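Local coordinates for protein endonuclease IV (Thermus thermophilus, PDB 3AAM) that cleaves phosphodiester bonds of DNA at apurinic or apyrimidinic sites in base excision repair, and also has a 3'-5' exonuclease activity, at residues G15-V20 with R55-A60; L73-L76 with E81-E84; V203-S208 with R233-P238. One frame throughout, in Å; residues are numbered along the deposited sequence.

Overall arrangement
The three contacts belong to one TIM barrel and lie well apart, their centres 26 to 30 Å from one another, with no residue or secondary-structure element in common. Interaction 1 joins two nearly parallel outer helices and is partly buried. Interaction 2, near the surface, ties the loop after strand 66-69 to the first turn of helix 82-100. Interaction 3 is fully buried and sets a leucine of barrel strand 202-208 against helix 230-235, on the other side of the chain's centre from interaction 2. Interactions 1 and 3 rest on van der Waals contact, with no hydrogen bond across their segments; interaction 2 adds a weak indole-to-carbonyl bond. Interaction 3 has the manganese site nearest.

Interaction 1 (G15-V20 with R55-A60); sequences GVAGAV and RALREA
V20 of helix 15-26 faces the last turns of helix 48-60 and can be followed outward from its backbone. Its CB already lies near the CB of L57. CG1 reaches across to the backbone: it stands anti to the valine's own N (chi1 -179°) and is thereby carried over the peptide joining L57 to R58, where V20 CG1 is 3.5 Å from R58 N. The same methyl also touches the L57 side chain, with V20 CG1 and L57 CB 3.7 Å apart. The second branch turns to the arginine, and V20 CG2 rests 3.6 Å from R58 CG, the two side chains crossing at about a right angle. One valine thus uses both methyls to touch a helix backbone and the side chains of two successive residues.

One turn earlier, A17 supplies the other contact. L57 holds CG anti to its carbonyl carbon (chi1 -73°) and sends one methyl back over helix 15-26, with L57 CD1 3.5 Å from A17 CB. The methyl lies close to the helix backbone as well, L57 CD1 being 3.8 Å from A17 O. All of this is van der Waals contact, without a hydrogen bond across the segments. The R58 chain, bent at chi2 and chi3, offers V20 its aliphatic part, while its guanidinium is bonded through NH2 to L64 O.

The two short helical segments run almost parallel, their axes 9.1 Å apart at an angle of 9°, as successive outer helices of a TIM barrel do. On the barrel side, F31 of strand 31-34 is touched by both V20 and R58, and F54 of helix 48-60 also packs on V20.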
loop_
_atom_site.group_PDB
_atom_site.type_symbol
_atom_site.label_atom_id
_atom_site.label_comp_id
_atom_site.label_asym_id
_atom_site.label_seq_id
_atom_site.Cartn_x
_atom_site.Cartn_y
_atom_site.Cartn_z
ATOM N N GLY A 15 -16.414 -13.448 0.376
ATOM C CA GLY A 15 -15.480 -12.991 -0.638
ATOM C C GLY A 15 -15.043 -11.552 -0.430
ATOM O O GLY A 15 -14.932 -11.084 0.706
ATOM N N VAL A 16 -14.793 -10.840 -1.524
ATOM C CA VAL A 16 -14.366 -9.448 -1.421
ATOM C C VAL A 16 -15.468 -8.558 -0.854
ATOM O O VAL A 16 -15.193 -7.497 -0.293
ATOM C CB VAL A 16 -13.918 -8.888 -2.795
ATOM C CG1 VAL A 16 -12.702 -9.656 -3.292
ATOM C CG2 VAL A 16 -15.054 -8.980 -3.801
ATOM N N ALA A 17 -16.716 -8.991 -0.997
ATOM C CA ALA A 17 -17.838 -8.216 -0.479
ATOM C C ALA A 17 -17.752 -8.165 1.043
ATOM O O ALA A 17 -18.153 -7.182 1.668
ATOM C CB ALA A 17 -19.158 -8.848 -0.911
ATOM N N GLY A 18 -17.223 -9.231 1.636
ATOM C CA GLY A 18 -17.093 -9.282 3.080
ATOM C C GLY A 18 -16.202 -8.177 3.621
ATOM O O GLY A 18 -16.431 -7.661 4.716
ATOM N N ALA A 19 -15.181 -7.813 2.852
ATOM C CA ALA A 19 -14.265 -6.761 3.270
ATOM C C ALA A 19 -14.980 -5.416 3.315
ATOM O O ALA A 19 -14.757 -4.616 4.224
ATOM C CB ALA A 19 -13.070 -6.692 2.319
ATOM N N VAL A 20 -15.830 -5.158 2.325
ATOM C CA VAL A 20 -16.571 -3.904 2.299
ATOM C C VAL A 20 -17.448 -3.830 3.550
ATOM O O VAL A 20 -17.503 -2.801 4.223
ATOM C CB VAL A 20 -17.476 -3.798 1.047
ATOM C CG1 VAL A 20 -18.209 -2.461 1.047
ATOM C CG2 VAL A 20 -16.644 -3.936 -0.218
ATOM N N ARG A 55 -19.181 -3.673 -5.660
ATOM C CA ARG A 55 -19.471 -2.311 -6.083
ATOM C C ARG A 55 -20.712 -1.736 -5.409
ATOM O O ARG A 55 -20.696 -0.604 -4.935
ATOM C CB ARG A 55 -19.643 -2.259 -7.605
ATOM C CG ARG A 55 -18.348 -2.418 -8.392
ATOM C CD ARG A 55 -18.620 -2.429 -9.892
ATOM N NE ARG A 55 -17.388 -2.406 -10.677
ATOM C CZ ARG A 55 -16.880 -1.316 -11.245
ATOM N NH1 ARG A 55 -15.753 -1.392 -11.938
ATOM N NH2 ARG A 55 -17.503 -0.150 -11.130
ATOM N N ALA A 56 -21.790 -2.513 -5.368
ATOM C CA ALA A 56 -23.032 -2.049 -4.759
ATOM C C ALA A 56 -22.854 -1.766 -3.274
ATOM O O ALA A 56 -23.325 -0.747 -2.766
ATOM C CB ALA A 56 -24.135 -3.079 -4.970
ATOM N N LEU A 57 -22.179 -2.673 -2.576
ATOM C CA LEU A 57 -21.945 -2.496 -1.151
ATOM C C LEU A 57 -21.061 -1.280 -0.896
ATOM O O LEU A 57 -21.328 -0.488 0.008
ATOM C CB LEU A 57 -21.302 -3.754 -0.559
ATOM C CG LEU A 57 -22.224 -4.967 -0.405
ATOM C CD1 LEU A 57 -21.396 -6.215 -0.126
ATOM C CD2 LEU A 57 -23.219 -4.710 0.730
ATOM N N ARG A 58 -20.013 -1.122 -1.701
ATOM C CA ARG A 58 -19.109 0.010 -1.535
ATOM C C ARG A 58 -19.815 1.342 -1.747
ATOM O O ARG A 58 -19.717 2.252 -0.926
ATOM C CB ARG A 58 -17.934 -0.086 -2.511
ATOM C CG ARG A 58 -16.693 -0.734 -1.937
ATOM C CD ARG A 58 -15.459 0.106 -2.241
ATOM N NE ARG A 58 -15.232 0.260 -3.675
ATOM C CZ ARG A 58 -14.290 1.035 -4.208
ATOM N NH1 ARG A 58 -14.156 1.108 -5.524
ATOM N NH2 ARG A 58 -13.487 1.746 -3.429
ATOM N N GLU A 59 -20.527 1.454 -2.860
ATOM C CA GLU A 59 -21.230 2.684 -3.188
ATOM C C GLU A 59 -22.326 3.055 -2.187
ATOM O O GLU A 59 -22.576 4.236 -1.942
ATOM C CB GLU A 59 -21.799 2.566 -4.604
ATOM C CG GLU A 59 -20.703 2.369 -5.651
ATOM C CD GLU A 59 -21.221 1.854 -6.980
ATOM O OE1 GLU A 59 -20.391 1.632 -7.888
ATOM O OE2 GLU A 59 -22.448 1.668 -7.117
ATOM N N ALA A 60 -22.965 2.049 -1.596
ATOM C CA ALA A 60 -24.038 2.286 -0.634
ATOM C C ALA A 60 -23.542 2.786 0.719
ATOM O O ALA A 60 -24.272 3.461 1.443
ATOM C CB ALA A 60 -24.848 1.012 -0.441
#

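Interaction 2 (L73-L76 with E81-E84); sequences LVNL and ELWE
W83 and L76 make the polar contact between the loop 73-76 and the start of helix 82-100. The indole N-H of W83 makes a weak, strongly bent hydrogen bond to the L76 carbonyl, with W83 NE1 3.0 Å from L76 O and an N-H...O angle of only 121°. L76 O sits at the ring edge, near its plane, and is almost as close to the neighbouring carbon, W83 CD1 lying 3.1 Å from L76 O. The oxygen therefore meets the NE1-CD1 edge of the indole more than the N-H alone. With chi1 at -169°, W83 extends its CG directly away from its own N, which swings the ring out from the helix to this carbonyl. A leucine in its place would probably leave the L76 carbonyl without its indole donor and uncover the loop end now flanked by the ring.

The van der Waals contacts centre on L82, whose two methyls reach different points of the loop. L82 CD2 packs 4.0 Å from N75 CB, the leucine lying across the asparagine side chain, whereas L82 CD1 makes a loose approach to a carbonyl oxygen, 4.1 Å from L73 O. N75 offers its aliphatic CB here; its OD1 accepts hydrogen bonds from the backbone N-H groups of S111 and G77.

Around the contact, S86 in the next turn of helix 82-100 bonds the N75 backbone N-H through OG, while R116 of helix 114-128 makes a cation-pi contact with the W83 ring. The loop that leaves barrel strand 66-69 is thus laid along the first turns of helix 82-100, with L76 also touching L90 of that helix.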
loop_
_atom_site.group_PDB
_atom_site.type_symbol
_atom_site.label_atom_id
_atom_site.label_comp_id
_atom_site.label_asym_id
_atom_site.label_seq_id
_atom_site.Cartn_x
_atom_site.Cartn_y
_atom_site.Cartn_z
ATOM N N LEU A 73 5.078 -12.235 -2.931
ATOM C CA LEU A 73 5.706 -13.153 -3.872
ATOM C C LEU A 73 6.201 -12.434 -5.114
ATOM O O LEU A 73 7.159 -12.862 -5.751
ATOM C CB LEU A 73 4.718 -14.243 -4.300
ATOM C CG LEU A 73 4.321 -15.270 -3.242
ATOM C CD1 LEU A 73 3.305 -16.236 -3.835
ATOM C CD2 LEU A 73 5.562 -16.009 -2.757
ATOM N N VAL A 74 5.538 -11.340 -5.458
ATOM C CA VAL A 74 5.912 -10.588 -6.645
ATOM C C VAL A 74 7.285 -9.940 -6.519
ATOM O O VAL A 74 7.544 -9.184 -5.583
ATOM C CB VAL A 74 4.866 -9.495 -6.953
ATOM C CG1 VAL A 74 5.287 -8.702 -8.181
ATOM C CG2 VAL A 74 3.508 -10.133 -7.180
ATOM N N ASN A 75 8.175 -10.260 -7.453
ATOM C CA ASN A 75 9.508 -9.668 -7.466
ATOM C C ASN A 75 9.816 -9.191 -8.881
ATOM O O ASN A 75 10.328 -9.942 -9.711
ATOM C CB ASN A 75 10.573 -10.670 -7.016
ATOM C CG ASN A 75 11.962 -10.052 -6.980
ATOM O OD1 ASN A 75 12.130 -8.861 -7.251
ATOM N ND2 ASN A 75 12.963 -10.857 -6.644
ATOM N N LEU A 76 9.496 -7.931 -9.145
ATOM C CA LEU A 76 9.713 -7.343 -10.457
ATOM C C LEU A 76 11.187 -7.148 -10.798
ATOM O O LEU A 76 11.514 -6.755 -11.916
ATOM C CB LEU A 76 8.984 -6.002 -10.548
ATOM C CG LEU A 76 7.477 -6.055 -10.275
ATOM C CD1 LEU A 76 6.939 -4.631 -10.206
ATOM C CD2 LEU A 76 6.764 -6.862 -11.357
ATOM N N GLU A 81 12.943 -16.691 -14.280
ATOM C CA GLU A 81 11.550 -16.815 -14.692
ATOM C C GLU A 81 10.565 -16.372 -13.614
ATOM O O GLU A 81 9.364 -16.264 -13.861
ATOM C CB GLU A 81 11.276 -18.257 -15.131
ATOM C CG GLU A 81 9.953 -18.456 -15.845
ATOM C CD GLU A 81 8.908 -19.064 -14.944
ATOM O OE1 GLU A 81 9.255 -19.438 -13.803
ATOM O OE2 GLU A 81 7.742 -19.178 -15.377
ATOM N N LEU A 82 11.073 -16.126 -12.411
ATOM C CA LEU A 82 10.235 -15.635 -11.324
ATOM C C LEU A 82 9.689 -14.281 -11.786
ATOM O O LEU A 82 8.632 -13.833 -11.341
ATOM C CB LEU A 82 11.072 -15.453 -10.049
ATOM C CG LEU A 82 10.449 -14.623 -8.920
ATOM C CD1 LEU A 82 9.178 -15.284 -8.428
ATOM C CD2 LEU A 82 11.449 -14.480 -7.779
ATOM N N TRP A 83 10.415 -13.638 -12.697
ATOM C CA TRP A 83 10.006 -12.342 -13.220
ATOM C C TRP A 83 8.687 -12.483 -13.973
ATOM O O TRP A 83 7.741 -11.741 -13.720
ATOM C CB TRP A 83 11.076 -11.784 -14.161
ATOM C CG TRP A 83 10.865 -10.351 -14.542
ATOM C CD1 TRP A 83 11.025 -9.254 -13.738
ATOM C CD2 TRP A 83 10.470 -9.852 -15.827
ATOM N NE1 TRP A 83 10.759 -8.107 -14.445
ATOM C CE2 TRP A 83 10.415 -8.443 -15.729
ATOM C CE3 TRP A 83 10.158 -10.459 -17.052
ATOM C CZ2 TRP A 83 10.062 -7.630 -16.810
ATOM C CZ3 TRP A 83 9.805 -9.649 -18.130
ATOM C CH2 TRP A 83 9.761 -8.247 -17.999
ATOM N N GLU A 84 8.629 -13.439 -14.895
ATOM C CA GLU A 84 7.415 -13.668 -15.670
ATOM C C GLU A 84 6.238 -13.988 -14.750
ATOM O O GLU A 84 5.128 -13.491 -14.946
ATOM C CB GLU A 84 7.622 -14.819 -16.663
ATOM C CG GLU A 84 8.298 -14.422 -17.977
ATOM C CD GLU A 84 9.807 -14.295 -17.879
ATOM O OE1 GLU A 84 10.430 -13.957 -18.905
ATOM O OE2 GLU A 84 10.377 -14.537 -16.796
#

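Interaction 3 (V203-S208 with R233-P238); sequences VHLNDS and RVFLDP
The strand-to-helix layer of a TIM barrel is represented here by L205, which projects from strand 202-208 onto V234 and F235 at the end of helix 230-235. L205 is the centre of an inverse gamma turn that interrupts the strand, and its side chain points toward the helix. Its two methyls divide between successive residues. L205 CD1 lies 3.8 Å from V234 CG1, the two side chains lying alongside and running opposite ways. L205 CD2 meets the base of the phenylalanine, 3.9 Å from F235 CB, and that methyl is also 4.0 Å from F235 CD1; the leucine is roughly perpendicular to the F235 side chain. The F235 ring in turn meets F245 of strand 244-247 edge-to-face, and L205 touches F245 as well. The L205 side chain is about 10 Å from that of H219 and about 12 Å from the bound manganese, so the contact does not reach the metal.

Helix and strand are joined through van der Waals and hydrophobic contact, with no hydrogen bond across the segments. Buried and wholly aliphatic and aromatic, these side chains ask for no polar partner, and their hold on one another depends on close fit.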
loop_
_atom_site.group_PDB
_atom_site.type_symbol
_atom_site.label_atom_id
_atom_site.label_comp_id
_atom_site.label_asym_id
_atom_site.label_seq_id
_atom_site.Cartn_x
_atom_site.Cartn_y
_atom_site.Cartn_z
ATOM N N VAL A 203 -0.606 6.078 1.844
ATOM C CA VAL A 203 0.476 5.948 2.801
ATOM C C VAL A 203 0.260 4.696 3.644
ATOM O O VAL A 203 -0.833 4.487 4.179
ATOM C CB VAL A 203 0.529 7.158 3.774
ATOM C CG1 VAL A 203 1.600 6.914 4.841
ATOM C CG2 VAL A 203 0.814 8.447 3.012
ATOM N N HIS A 204 1.274 3.841 3.723
ATOM C CA HIS A 204 1.188 2.666 4.589
ATOM C C HIS A 204 1.827 3.198 5.869
ATOM O O HIS A 204 3.055 3.248 5.995
ATOM C CB HIS A 204 1.993 1.486 4.030
ATOM C CG HIS A 204 1.306 0.751 2.919
ATOM N ND1 HIS A 204 -0.065 0.729 2.769
ATOM C CD2 HIS A 204 1.805 -0.028 1.929
ATOM C CE1 HIS A 204 -0.380 -0.030 1.733
ATOM N NE2 HIS A 204 0.737 -0.502 1.207
ATOM N N LEU A 205 0.973 3.628 6.796
ATOM C CA LEU A 205 1.391 4.232 8.054
ATOM C C LEU A 205 1.759 3.204 9.115
ATOM O O LEU A 205 1.159 3.146 10.187
ATOM C CB LEU A 205 0.277 5.150 8.570
ATOM C CG LEU A 205 0.665 6.227 9.586
ATOM C CD1 LEU A 205 1.510 7.304 8.905
ATOM C CD2 LEU A 205 -0.593 6.843 10.173
ATOM N N ASN A 206 2.758 2.395 8.795
ATOM C CA ASN A 206 3.241 1.355 9.692
ATOM C C ASN A 206 4.288 1.870 10.671
ATOM O O ASN A 206 5.159 2.651 10.291
ATOM C CB ASN A 206 3.876 0.227 8.872
ATOM C CG ASN A 206 2.880 -0.473 7.977
ATOM O OD1 ASN A 206 3.134 -0.694 6.790
ATOM N ND2 ASN A 206 1.744 -0.835 8.541
ATOM N N ASP A 207 4.206 1.453 11.931
ATOM C CA ASP A 207 5.243 1.853 12.864
ATOM C C ASP A 207 6.307 0.783 12.627
ATOM O O ASP A 207 6.068 -0.175 11.888
ATOM C CB ASP A 207 4.771 1.841 14.318
ATOM C CG ASP A 207 5.667 2.682 15.221
ATOM O OD1 ASP A 207 6.882 2.778 14.932
ATOM O OD2 ASP A 207 5.166 3.241 16.223
ATOM N N SER A 208 7.464 0.929 13.254
ATOM C CA SER A 208 8.566 0.004 13.028
ATOM C C SER A 208 9.169 -0.635 14.271
ATOM O O SER A 208 9.387 0.031 15.278
ATOM C CB SER A 208 9.663 0.754 12.261
ATOM O OG SER A 208 10.861 0.009 12.144
ATOM N N ARG A 233 2.441 12.974 13.265
ATOM C CA ARG A 233 2.853 14.124 12.473
ATOM C C ARG A 233 2.721 13.875 10.972
ATOM O O ARG A 233 2.457 14.803 10.206
ATOM C CB ARG A 233 4.288 14.510 12.834
ATOM C CG ARG A 233 4.427 15.088 14.239
ATOM C CD ARG A 233 4.274 16.609 14.243
ATOM N NE ARG A 233 2.959 17.060 13.791
ATOM C CZ ARG A 233 1.840 16.948 14.501
ATOM N NH1 ARG A 233 0.692 17.389 14.006
ATOM N NH2 ARG A 233 1.871 16.400 15.710
ATOM N N VAL A 234 2.903 12.627 10.550
ATOM C CA VAL A 234 2.758 12.284 9.137
ATOM C C VAL A 234 1.266 12.250 8.794
ATOM O O VAL A 234 0.823 12.839 7.803
ATOM C CB VAL A 234 3.390 10.899 8.825
ATOM C CG1 VAL A 234 3.051 10.467 7.403
ATOM C CG2 VAL A 234 4.897 10.974 8.988
ATOM N N PHE A 235 0.496 11.567 9.633
ATOM C CA PHE A 235 -0.940 11.434 9.442
ATOM C C PHE A 235 -1.637 12.790 9.378
ATOM O O PHE A 235 -2.547 12.988 8.576
ATOM C CB PHE A 235 -1.525 10.606 10.596
ATOM C CG PHE A 235 -2.996 10.294 10.456
ATOM C CD1 PHE A 235 -3.463 9.503 9.409
ATOM C CD2 PHE A 235 -3.906 10.757 11.398
ATOM C CE1 PHE A 235 -4.820 9.174 9.306
ATOM C CE2 PHE A 235 -5.262 10.436 11.305
ATOM C CZ PHE A 235 -5.719 9.644 10.261
ATOM N N LEU A 236 -1.184 13.727 10.207
ATOM C CA LEU A 236 -1.793 15.049 10.275
ATOM C C LEU A 236 -1.081 16.142 9.492
ATOM O O LEU A 236 -1.424 17.317 9.623
ATOM C CB LEU A 236 -1.913 15.478 11.737
ATOM C CG LEU A 236 -2.770 14.567 12.618
ATOM C CD1 LEU A 236 -2.864 15.171 14.015
ATOM C CD2 LEU A 236 -4.158 14.408 12.010
ATOM N N ASP A 237 -0.090 15.780 8.688
ATOM C CA ASP A 237 0.600 16.806 7.918
ATOM C C ASP A 237 -0.429 17.407 6.970
ATOM O O ASP A 237 -1.106 16.686 6.246
ATOM C CB ASP A 237 1.761 16.207 7.128
ATOM C CG ASP A 237 2.584 17.263 6.420
ATOM O OD1 ASP A 237 2.117 17.787 5.387
ATOM O OD2 ASP A 237 3.689 17.572 6.905
ATOM N N PRO A 238 -0.562 18.741 6.961
ATOM C CA PRO A 238 -1.533 19.401 6.083
ATOM C C PRO A 238 -1.443 19.033 4.605
ATOM O O PRO A 238 -2.435 19.098 3.885
ATOM C CB PRO A 238 -1.258 20.882 6.328
ATOM C CG PRO A 238 -0.830 20.901 7.759
ATOM C CD PRO A 238 0.119 19.727 7.820
#